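Local coordinates for putative cytoplasmic protein (PDB 4J32) that probably hydrolyses peptidoglycan as a type VI secretion amidase effector (Tae4) of the NlpC/P60, papain-like cysteine peptidase kind, and is held here by its immunity protein Tai4, at residues A[115-127]-A[139-151]. Numbering follows the deposited sequence. Where two conformers were deposited one is given.
Sequences KQSDFIGKKGIIV and HVTLWNGSICSDQ
Strands 124-127 and 139-143 run antiparallel, their short axes 145° apart in direction, with Gly-124/Trp-143 and Ile-126/Thr-141 as the hydrogen-bonded pairs (Ile-126 N to Thr-141 O 2.9 Å). The side chain that buries most surface is Trp-143. With CG anti to the backbone N, its indole reaches the turn at 119-122, where NE1 donates to Phe-119 O at 2.8 Å (N-H...O 154°), from above the carbonyl plane. Lys-122 O also sits at the ring edge, 3.0 Å from Trp-143 CD1. One indole face carries the backbone N atoms of Gly-145, Ser-146 and Ile-147; the opposite face receives Phe-119 CB, 3.1 Å above the plane. The Gln-116 amide lies obliquely by the benzo end of the ring, NE2 3.8 Å from Trp-143 CZ3, with the two planes 62° apart. On the same sheet face, Ile-126 CG2 touches Thr-141 CG2 at 3.6 Å, the two side chains running side by side, while Ile-126 CD1 covers the centre of the Phe-119 ring. These strands form a beta hairpin at one border of the four-stranded antiparallel sheet, with 164-172 on the other side of 124-131, consistent with the sheet half of a papain-like fold. Ile-125, Val-127, Val-140 and Leu-142 occupy the other face: Val-127 CG2 meets Val-140 CG1 at 3.7 Å, and Ile-97 and Leu-100 of helix 93-103 pack there. Beyond the strand, Asn-144 OD1 accepts from Ser-146 N (an Asx turn) and Ile-147 N (an Asx motif) on opposite faces of its amide, two bonds gripping one oxygen in the segment whose N atoms lie over the indole. At the hairpin's other end, His-139 NE2 donates nearly straight to the syn lone pair of Asp-150 OD2 (2.8 Å), in the imidazole plane.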
ATOM      1  N   LYS A 115      37.502  -3.418   3.569  1.00 34.28           N
ATOM      2  CA  LYS A 115      37.470  -2.003   3.209  1.00 36.15           C
ATOM      3  C   LYS A 115      38.027  -1.915   1.800  1.00 35.26           C
ATOM      4  O   LYS A 115      38.767  -2.800   1.360  1.00 33.81           O
ATOM      5  CB  LYS A 115      38.362  -1.154   4.124  1.00 37.99           C
ATOM      6  CG  LYS A 115      38.427  -1.548   5.587  1.00 41.65           C
ATOM      7  CD  LYS A 115      39.513  -0.742   6.315  1.00 43.36           C
ATOM      8  CE  LYS A 115      40.928  -1.111   5.852  1.00 46.33           C
ATOM      9  NZ  LYS A 115      41.548  -2.269   6.590  1.00 48.00           N
ATOM     10  N   GLN A 116      37.694  -0.845   1.085  1.00 35.81           N
ATOM     11  CA  GLN A 116      38.172  -0.682  -0.283  1.00 35.41           C
ATOM     12  C   GLN A 116      39.703  -0.783  -0.370  1.00 34.97           C
ATOM     13  O   GLN A 116      40.238  -1.352  -1.313  1.00 34.27           O
ATOM     14  CB  GLN A 116      37.688   0.654  -0.853  1.00 36.94           C
ATOM     15  CG  GLN A 116      36.220   0.630  -1.258  1.00 39.30           C
ATOM     16  CD  GLN A 116      35.893   1.665  -2.320  1.00 43.25           C
ATOM     17  OE1 GLN A 116      36.468   2.757  -2.339  1.00 47.75           O
ATOM     18  NE2 GLN A 116      34.981   1.320  -3.219  1.00 42.83           N
ATOM     19  N   SER A 117      40.387  -0.243   0.628  1.00 36.07           N
ATOM     20  CA  SER A 117      41.849  -0.238   0.663  1.00 36.05           C
ATOM     21  C   SER A 117      42.464  -1.654   0.596  1.00 34.19           C
ATOM     22  O   SER A 117      43.583  -1.817   0.104  1.00 34.13           O
ATOM     23  CB  SER A 117      42.361   0.557   1.860  1.00 38.88           C
ATOM     24  OG  SER A 117      42.116  -0.099   3.092  1.00 39.63           O
ATOM     25  N   ASP A 118      41.711  -2.663   1.050  1.00 32.37           N
ATOM     26  CA  ASP A 118      42.163  -4.071   1.039  1.00 30.77           C
ATOM     27  C   ASP A 118      42.316  -4.621  -0.385  1.00 29.04           C
ATOM     28  O   ASP A 118      42.988  -5.634  -0.601  1.00 28.20           O
ATOM     29  CB  ASP A 118      41.179  -4.959   1.804  1.00 30.08           C
ATOM     30  CG  ASP A 118      41.121  -4.635   3.287  1.00 31.67           C
ATOM     31  OD1 ASP A 118      42.159  -4.288   3.894  1.00 32.82           O
ATOM     32  OD2 ASP A 118      40.026  -4.756   3.858  1.00 33.68           O
ATOM     33  N   PHE A 119      41.699  -3.951  -1.354  1.00 27.60           N
ATOM     34  CA  PHE A 119      41.660  -4.457  -2.726  1.00 27.12           C
ATOM     35  C   PHE A 119      42.523  -3.654  -3.671  1.00 27.77           C
ATOM     36  O   PHE A 119      42.557  -3.917  -4.876  1.00 27.09           O
ATOM     37  CB  PHE A 119      40.208  -4.569  -3.223  1.00 25.16           C
ATOM     38  CG  PHE A 119      39.403  -5.561  -2.453  1.00 25.11           C
ATOM     39  CD1 PHE A 119      39.358  -6.901  -2.843  1.00 22.54           C
ATOM     40  CD2 PHE A 119      38.732  -5.170  -1.290  1.00 25.41           C
ATOM     41  CE1 PHE A 119      38.626  -7.830  -2.097  1.00 24.72           C
ATOM     42  CE2 PHE A 119      38.008  -6.093  -0.531  1.00 27.27           C
ATOM     43  CZ  PHE A 119      37.958  -7.429  -0.935  1.00 26.15           C
ATOM     44  N   ILE A 120      43.244  -2.682  -3.118  1.00 29.50           N
ATOM     45  CA  ILE A 120      44.112  -1.823  -3.929  1.00 31.11           C
ATOM     46  C   ILE A 120      45.141  -2.652  -4.705  1.00 30.43           C
ATOM     47  O   ILE A 120      45.687  -3.622  -4.181  1.00 30.29           O
ATOM     48  CB  ILE A 120      44.780  -0.728  -3.052  1.00 32.63           C
ATOM     49  CG1 ILE A 120      43.759   0.363  -2.698  1.00 34.58           C
ATOM     50  CG2 ILE A 120      45.995  -0.097  -3.747  1.00 35.91           C
ATOM     51  CD1 ILE A 120      44.304   1.397  -1.652  1.00 37.03           C
ATOM     52  N   GLY A 121      45.367  -2.306  -5.972  1.00 30.57           N
ATOM     53  CA  GLY A 121      46.452  -2.921  -6.726  1.00 31.06           C
ATOM     54  C   GLY A 121      46.107  -4.195  -7.476  1.00 30.37           C
ATOM     55  O   GLY A 121      46.954  -4.746  -8.198  1.00 30.86           O
ATOM     56  N   LYS A 122      44.881  -4.683  -7.294  1.00 27.80           N
ATOM     57  CA  LYS A 122      44.422  -5.865  -8.001  1.00 26.81           C
ATOM     58  C   LYS A 122      43.107  -5.535  -8.669  1.00 25.00           C
ATOM     59  O   LYS A 122      42.364  -4.677  -8.187  1.00 24.92           O
ATOM     60  CB  LYS A 122      44.243  -7.043  -7.048  1.00 26.52           C
ATOM     61  CG  LYS A 122      45.604  -7.543  -6.523  1.00 29.59           C
ATOM     62  CD  LYS A 122      45.466  -8.638  -5.517  1.00 34.32           C
ATOM     63  CE  LYS A 122      46.865  -9.139  -5.165  1.00 36.23           C
ATOM     64  NZ  LYS A 122      46.799 -10.201  -4.149  1.00 40.48           N
ATOM     65  N   LYS A 123      42.809  -6.223  -9.765  1.00 23.49           N
ATOM     66  CA  LYS A 123      41.607  -5.883 -10.548  1.00 22.79           C
ATOM     67  C   LYS A 123      40.835  -7.110 -11.021  1.00 21.54           C
ATOM     68  O   LYS A 123      41.434  -8.162 -11.297  1.00 21.59           O
ATOM     69  CB  LYS A 123      41.970  -4.972 -11.724  1.00 23.91           C
ATOM     70  CG  LYS A 123      42.871  -5.594 -12.793  1.00 24.68           C
ATOM     71  CD  LYS A 123      43.325  -4.561 -13.813  1.00 25.19           C
ATOM     72  CE  LYS A 123      44.132  -5.222 -14.949  1.00 27.81           C
ATOM     73  NZ  LYS A 123      45.440  -5.795 -14.491  1.00 32.03           N
ATOM     74  N   GLY A 124      39.510  -6.988 -11.085  1.00 20.31           N
ATOM     75  CA  GLY A 124      38.669  -8.076 -11.583  1.00 20.50           C
ATOM     76  C   GLY A 124      37.247  -7.998 -11.089  1.00 20.04           C
ATOM     77  O   GLY A 124      36.702  -6.911 -10.963  1.00 20.72           O
ATOM     78  N   ILE A 125      36.637  -9.149 -10.828  1.00 19.50           N
ATOM     79  CA  ILE A 125      35.245  -9.173 -10.409  1.00 18.82           C
ATOM     80  C   ILE A 125      35.213  -9.208  -8.877  1.00 18.81           C
ATOM     81  O   ILE A 125      35.849 -10.073  -8.263  1.00 19.63           O
ATOM     82  CB  ILE A 125      34.522 -10.417 -10.976  1.00 18.92           C
ATOM     83  CG1 ILE A 125      34.532 -10.403 -12.517  1.00 18.75           C
ATOM     84  CG2 ILE A 125      33.091 -10.510 -10.409  1.00 18.72           C
ATOM     85  CD1 ILE A 125      34.105 -11.734 -13.134  1.00 19.49           C
ATOM     86  N   ILE A 126      34.477  -8.277  -8.273  1.00 18.99           N
ATOM     87  CA  ILE A 126      34.379  -8.198  -6.820  1.00 20.20           C
ATOM     88  C   ILE A 126      32.955  -8.500  -6.326  1.00 19.61           C
ATOM     89  O   ILE A 126      31.963  -8.040  -6.905  1.00 17.48           O
ATOM     90  CB  ILE A 126      34.897  -6.827  -6.273  1.00 21.36           C
ATOM     91  CG1 ILE A 126      35.059  -6.863  -4.742  1.00 25.54           C
ATOM     92  CG2 ILE A 126      34.000  -5.657  -6.720  1.00 21.69           C
ATOM     93  CD1 ILE A 126      36.116  -5.903  -4.244  1.00 31.47           C
ATOM     94  N   VAL A 127      32.872  -9.291  -5.263  1.00 19.39           N
ATOM     95  CA  VAL A 127      31.618  -9.533  -4.574  1.00 20.63           C
ATOM     96  C   VAL A 127      31.784  -9.047  -3.154  1.00 21.36           C
ATOM     97  O   VAL A 127      32.799  -9.334  -2.518  1.00 20.80           O
ATOM     98  CB  VAL A 127      31.246 -11.056  -4.556  1.00 20.47           C
ATOM     99  CG1 VAL A 127      30.053 -11.339  -3.613  1.00 21.25           C
ATOM    100  CG2 VAL A 127      30.929 -11.533  -5.979  1.00 21.68           C
ATOM    101  N   HIS A 139      26.473  -7.256  -3.260  1.00 19.37           N
ATOM    102  CA  HIS A 139      26.617  -6.573  -4.546  1.00 19.14           C
ATOM    103  C   HIS A 139      27.738  -7.284  -5.301  1.00 18.67           C
ATOM    104  O   HIS A 139      28.636  -7.868  -4.673  1.00 19.35           O
ATOM    105  CB  HIS A 139      26.986  -5.097  -4.332  1.00 19.88           C
ATOM    106  CG  HIS A 139      26.708  -4.233  -5.524  1.00 22.17           C
ATOM    107  ND1 HIS A 139      25.430  -3.940  -5.951  1.00 23.99           N
ATOM    108  CD2 HIS A 139      27.547  -3.608  -6.386  1.00 20.91           C
ATOM    109  CE1 HIS A 139      25.493  -3.166  -7.023  1.00 23.37           C
ATOM    110  NE2 HIS A 139      26.769  -2.957  -7.311  1.00 23.21           N
ATOM    111  N   VAL A 140      27.651  -7.257  -6.625  1.00 18.25           N
ATOM    112  CA  VAL A 140      28.668  -7.842  -7.515  0.50 17.91           C
ATOM    113  C   VAL A 140      28.963  -6.801  -8.579  1.00 18.39           C
ATOM    114  O   VAL A 140      28.031  -6.274  -9.207  1.00 18.50           O
ATOM    115  CB  VAL A 140      28.165  -9.083  -8.310  0.50 17.66           C
ATOM    116  CG1 VAL A 140      29.364  -9.863  -8.916  0.50 14.94           C
ATOM    117  CG2 VAL A 140      27.279  -9.983  -7.487  0.50 18.51           C
ATOM    118  N   THR A 141      30.244  -6.495  -8.781  1.00 18.56           N
ATOM    119  CA  THR A 141      30.626  -5.486  -9.782  1.00 18.87           C
ATOM    120  C   THR A 141      32.082  -5.708 -10.242  1.00 18.84           C
ATOM    121  O   THR A 141      32.699  -6.704  -9.869  1.00 18.66           O
ATOM    122  CB  THR A 141      30.383  -4.030  -9.267  1.00 20.39           C
ATOM    123  OG1 THR A 141      30.476  -3.094 -10.356  1.00 21.17           O
ATOM    124  CG2 THR A 141      31.333  -3.664  -8.167  1.00 20.62           C
ATOM    125  N   LEU A 142      32.602  -4.798 -11.065  1.00 18.78           N
ATOM    126  CA  LEU A 142      34.013  -4.843 -11.432  1.00 18.45           C
ATOM    127  C   LEU A 142      34.782  -3.825 -10.616  1.00 19.02           C
ATOM    128  O   LEU A 142      34.220  -2.835 -10.133  1.00 19.23           O
ATOM    129  CB  LEU A 142      34.212  -4.560 -12.932  1.00 18.81           C
ATOM    130  CG  LEU A 142      33.459  -5.499 -13.883  1.00 17.57           C
ATOM    131  CD1 LEU A 142      33.802  -5.086 -15.285  1.00 17.17           C
ATOM    132  CD2 LEU A 142      33.860  -6.947 -13.655  1.00 18.19           C
ATOM    133  N   TRP A 143      36.070  -4.097 -10.460  1.00 18.67           N
ATOM    134  CA  TRP A 143      36.966  -3.305  -9.637  1.00 20.41           C
ATOM    135  C   TRP A 143      38.271  -3.175 -10.403  1.00 21.00           C
ATOM    136  O   TRP A 143      38.839  -4.188 -10.852  1.00 20.70           O
ATOM    137  CB  TRP A 143      37.156  -4.028  -8.280  1.00 19.80           C
ATOM    138  CG  TRP A 143      38.266  -3.507  -7.422  1.00 21.57           C
ATOM    139  CD1 TRP A 143      39.521  -4.048  -7.282  1.00 21.89           C
ATOM    140  CD2 TRP A 143      38.235  -2.348  -6.580  1.00 21.83           C
ATOM    141  NE1 TRP A 143      40.264  -3.296  -6.389  1.00 23.11           N
ATOM    142  CE2 TRP A 143      39.497  -2.252  -5.946  1.00 24.50           C
ATOM    143  CE3 TRP A 143      37.251  -1.393  -6.279  1.00 23.91           C
ATOM    144  CZ2 TRP A 143      39.808  -1.226  -5.045  1.00 25.15           C
ATOM    145  CZ3 TRP A 143      37.563  -0.376  -5.384  1.00 25.33           C
ATOM    146  CH2 TRP A 143      38.829  -0.308  -4.775  1.00 26.90           C
ATOM    147  N   ASN A 144      38.759  -1.945 -10.570  1.00 21.51           N
ATOM    148  CA  ASN A 144      39.975  -1.757 -11.371  1.00 23.30           C
ATOM    149  C   ASN A 144      41.246  -1.510 -10.552  1.00 24.48           C
ATOM    150  O   ASN A 144      42.257  -1.030 -11.095  1.00 25.29           O
ATOM    151  CB  ASN A 144      39.770  -0.636 -12.406  1.00 23.33           C
ATOM    152  CG  ASN A 144      39.768   0.743 -11.768  1.00 26.47           C
ATOM    153  OD1 ASN A 144      39.804   0.870 -10.537  1.00 24.48           O
ATOM    154  ND2 ASN A 144      39.726   1.782 -12.599  1.00 25.78           N
ATOM    155  N   GLY A 145      41.203  -1.833  -9.258  1.00 24.93           N
ATOM    156  CA  GLY A 145      42.313  -1.551  -8.344  1.00 27.30           C
ATOM    157  C   GLY A 145      42.153  -0.270  -7.535  1.00 28.82           C
ATOM    158  O   GLY A 145      42.862  -0.057  -6.552  1.00 30.68           O
ATOM    159  N   SER A 146      41.219   0.577  -7.960  1.00 29.06           N
ATOM    160  CA  SER A 146      40.976   1.885  -7.352  1.00 30.78           C
ATOM    161  C   SER A 146      39.495   2.163  -7.091  1.00 29.36           C
ATOM    162  O   SER A 146      39.152   2.758  -6.072  1.00 30.14           O
ATOM    163  CB  SER A 146      41.489   2.997  -8.275  1.00 32.01           C
ATOM    164  OG  SER A 146      42.861   2.831  -8.546  1.00 36.13           O
ATOM    165  N   ILE A 147      38.626   1.770  -8.025  1.00 27.44           N
ATOM    166  CA  ILE A 147      37.195   2.147  -7.996  1.00 26.70           C
ATOM    167  C   ILE A 147      36.368   1.012  -8.599  1.00 24.00           C
ATOM    168  O   ILE A 147      36.908   0.195  -9.359  1.00 22.10           O
ATOM    169  CB  ILE A 147      36.883   3.463  -8.805  1.00 27.67           C
ATOM    170  CG1 ILE A 147      37.229   3.288 -10.303  1.00 27.19           C
ATOM    171  CG2 ILE A 147      37.569   4.683  -8.185  1.00 31.09           C
ATOM    172  CD1 ILE A 147      36.604   4.327 -11.260  1.00 29.09           C
ATOM    173  N   CYS A 148      35.076   0.965  -8.276  1.00 23.42           N
ATOM    174  CA  CYS A 148      34.162   0.012  -8.908  1.00 22.42           C
ATOM    175  C   CYS A 148      33.674   0.601 -10.223  1.00 22.23           C
ATOM    176  O   CYS A 148      33.669   1.812 -10.398  1.00 24.05           O
ATOM    177  CB  CYS A 148      32.938  -0.269  -8.040  1.00 22.43           C
ATOM    178  SG  CYS A 148      33.352  -1.040  -6.448  1.00 27.14           S
ATOM    179  N   SER A 149      33.239  -0.274 -11.117  1.00 21.74           N
ATOM    180  CA  SER A 149      32.754   0.136 -12.441  1.00 21.88           C
ATOM    181  C   SER A 149      31.414   0.877 -12.351  1.00 23.30           C
ATOM    182  O   SER A 149      31.064   1.631 -13.257  1.00 23.60           O
ATOM    183  CB  SER A 149      32.627  -1.087 -13.338  1.00 21.45           C
ATOM    184  OG  SER A 149      31.926  -2.137 -12.682  1.00 20.15           O
ATOM    185  N   ASP A 150      30.661   0.651 -11.270  1.00 23.52           N
ATOM    186  CA  ASP A 150      29.396   1.369 -11.070  1.00 26.16           C
ATOM    187  C   ASP A 150      29.463   2.380  -9.942  1.00 29.57           C
ATOM    188  O   ASP A 150      28.427   2.793  -9.402  1.00 30.64           O
ATOM    189  CB  ASP A 150      28.218   0.390 -10.874  1.00 24.04           C
ATOM    190  CG  ASP A 150      28.443  -0.596  -9.731  1.00 24.37           C
ATOM    191  OD1 ASP A 150      29.546  -0.650  -9.153  1.00 22.99           O
ATOM    192  OD2 ASP A 150      27.482  -1.321  -9.414  1.00 26.76           O
ATOM    193  N   GLN A 151      30.679   2.802  -9.594  1.00 32.76           N
ATOM    194  CA  GLN A 151      30.883   3.752  -8.500  1.00 37.71           C
ATOM    195  C   GLN A 151      29.953   4.958  -8.620  1.00 41.02           C
ATOM    196  O   GLN A 151      29.465   5.479  -7.619  1.00 42.41           O
ATOM    197  CB  GLN A 151      32.354   4.180  -8.390  1.00 38.46           C
ATOM    198  CG  GLN A 151      32.684   4.768  -7.018  1.00 41.68           C
ATOM    199  CD  GLN A 151      33.898   4.143  -6.347  1.00 43.98           C
ATOM    200  OE1 GLN A 151      34.048   2.909  -6.272  1.00 40.60           O
ATOM    201  NE2 GLN A 151      34.758   5.000  -5.806  1.00 46.51           N
TER